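Local coordinates for oligoribonuclease (PDB 6A4D) that hydrolyses small RNAs as an exonuclease, probably working as a dimer, at the interface of chains A and B. Numbering follows the deposited sequence. Chains: chain A/B, Oligoribonuclease.

The interface of chains A and B. Residues chain A 134-136, 139-140; chain B 134, 136, 138-139.
The hydroxyl OG1 of A:Thr139 reaches from helix 137-147 to the backbone of strand 134-136 in the other chain, where it both gives and takes a hydrogen bond. OG1 of A:Thr139 accepts the N-H of B:Asp136 almost straight, 2.9 Å from its N and 173° at the hydrogen, and donates to the carbonyl O of B:Asn134 from well above the carbonyl plane. Threonine suits this place because its branches divide the work: OG1, anti to the carbonyl carbon (chi1 -77°), serves two backbone atoms of opposite polarity, while CG2, anti to the backbone N, rests 3.6 Å from B:Asp136 O. The twin, B:Thr139 OG1, lies 3.0 Å from A:Asp136 N and 3.1 Å from A:Asn134 O. An alanine in place of A:Thr139 would probably leave the B:Asp136 N-H and B:Asn134 carbonyl without their mate. The asparagines contribute here through backbone atoms.

Apolar contact is limited: B:Thr139 CG2 lies against the A:Asp136 backbone and 4.1 Å from A:Leu135 CD2, an apolar branch suited to a methyl.

Water extends the network. A:Asp136 OD2 holds one molecule at 2.6 Å, shared with B:Asn134 N; B:Asp136 OD2 and A:Asn134 N share the other. Aspartate suits because its oxygens split tasks: B:Asp136 OD1, like a helix N-cap, accepts the B:Ser138 N-H from above the carboxylate plane.

This two-fold patch ties each helix start to the partner's strand, probably helping hold the oligoribonuclease dimer together.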
loop_
_atom_site.group_PDB
_atom_site.type_symbol
_atom_site.label_atom_id
_atom_site.label_comp_id
_atom_site.label_asym_id
_atom_site.label_seq_id
_atom_site.Cartn_x
_atom_site.Cartn_y
_atom_site.Cartn_z
ATOM N N ASN A 134 -5.239 1.022 -2.524
ATOM C CA ASN A 134 -5.189 -0.301 -1.961
ATOM C C ASN A 134 -6.166 -0.336 -0.803
ATOM O O ASN A 134 -6.405 0.660 -0.146
ATOM C CB ASN A 134 -3.782 -0.607 -1.497
ATOM C CG ASN A 134 -2.793 -0.565 -2.633
ATOM O OD1 ASN A 134 -3.117 -0.991 -3.731
ATOM N ND2 ASN A 134 -1.563 -0.077 -2.370
ATOM N N LEU A 135 -6.716 -1.508 -0.581
ATOM C CA LEU A 135 -7.449 -1.799 0.615
ATOM C C LEU A 135 -6.613 -2.837 1.402
ATOM O O LEU A 135 -6.604 -4.013 1.132
ATOM C CB LEU A 135 -8.826 -2.252 0.260
ATOM C CG LEU A 135 -9.786 -2.312 1.435
ATOM C CD1 LEU A 135 -11.172 -2.633 0.935
ATOM C CD2 LEU A 135 -9.384 -3.360 2.472
ATOM N N ASP A 136 -5.876 -2.321 2.351
ATOM C CA ASP A 136 -4.844 -3.054 3.028
ATOM C C ASP A 136 -5.326 -3.390 4.443
ATOM O O ASP A 136 -5.367 -2.536 5.269
ATOM C CB ASP A 136 -3.545 -2.202 3.041
ATOM C CG ASP A 136 -2.344 -2.955 3.620
ATOM O OD1 ASP A 136 -2.528 -4.067 4.156
ATOM O OD2 ASP A 136 -1.210 -2.394 3.596
ATOM N N THR A 139 -3.223 -2.425 7.445
ATOM C CA THR A 139 -3.413 -1.079 7.994
ATOM C C THR A 139 -4.320 -1.151 9.178
ATOM O O THR A 139 -4.066 -0.518 10.195
ATOM C CB THR A 139 -4.033 -0.136 6.939
ATOM O OG1 THR A 139 -2.999 0.247 6.023
ATOM C CG2 THR A 139 -4.755 1.101 7.539
ATOM N N ILE A 140 -5.370 -1.948 9.067
ATOM C CA ILE A 140 -6.403 -2.000 10.123
ATOM C C ILE A 140 -5.813 -2.801 11.250
ATOM O O ILE A 140 -6.014 -2.463 12.380
ATOM C CB ILE A 140 -7.740 -2.635 9.659
ATOM C CG1 ILE A 140 -8.267 -1.830 8.465
ATOM C CG2 ILE A 140 -8.813 -2.554 10.782
ATOM C CD1 ILE A 140 -9.072 -2.702 7.581
ATOM N N ASN B 134 2.341 -0.669 5.742
ATOM C CA ASN B 134 1.778 0.670 5.587
ATOM C C ASN B 134 0.547 0.875 6.460
ATOM O O ASN B 134 -0.181 -0.064 6.754
ATOM C CB ASN B 134 1.411 0.891 4.125
ATOM C CG ASN B 134 2.625 0.780 3.236
ATOM O OD1 ASN B 134 3.693 1.135 3.694
ATOM N ND2 ASN B 134 2.493 0.233 2.021
ATOM N N ASP B 136 -2.296 3.030 5.576
ATOM C CA ASP B 136 -2.820 3.801 4.490
ATOM C C ASP B 136 -4.225 4.271 4.851
ATOM O O ASP B 136 -5.158 3.468 4.917
ATOM C CB ASP B 136 -2.795 2.925 3.246
ATOM C CG ASP B 136 -3.436 3.579 1.999
ATOM O OD1 ASP B 136 -3.630 4.786 1.933
ATOM O OD2 ASP B 136 -3.737 2.849 1.043
ATOM N N SER B 138 -6.294 5.884 3.119
ATOM C CA SER B 138 -7.198 5.613 1.964
ATOM C C SER B 138 -7.773 4.215 1.932
ATOM O O SER B 138 -8.752 3.955 1.278
ATOM C CB SER B 138 -6.471 5.908 0.638
ATOM O OG SER B 138 -6.089 7.314 0.642
ATOM N N THR B 139 -7.147 3.289 2.621
ATOM C CA THR B 139 -7.810 2.034 2.901
ATOM C C THR B 139 -9.109 2.351 3.714
ATOM O O THR B 139 -10.192 1.814 3.435
ATOM C CB THR B 139 -6.890 1.112 3.720
ATOM O OG1 THR B 139 -5.860 0.623 2.882
ATOM C CG2 THR B 139 -7.661 -0.109 4.325
HETATM O O HOH W 1 0.960 -3.124 4.901
HETATM O O HOH W 2 -4.216 3.291 -1.530
#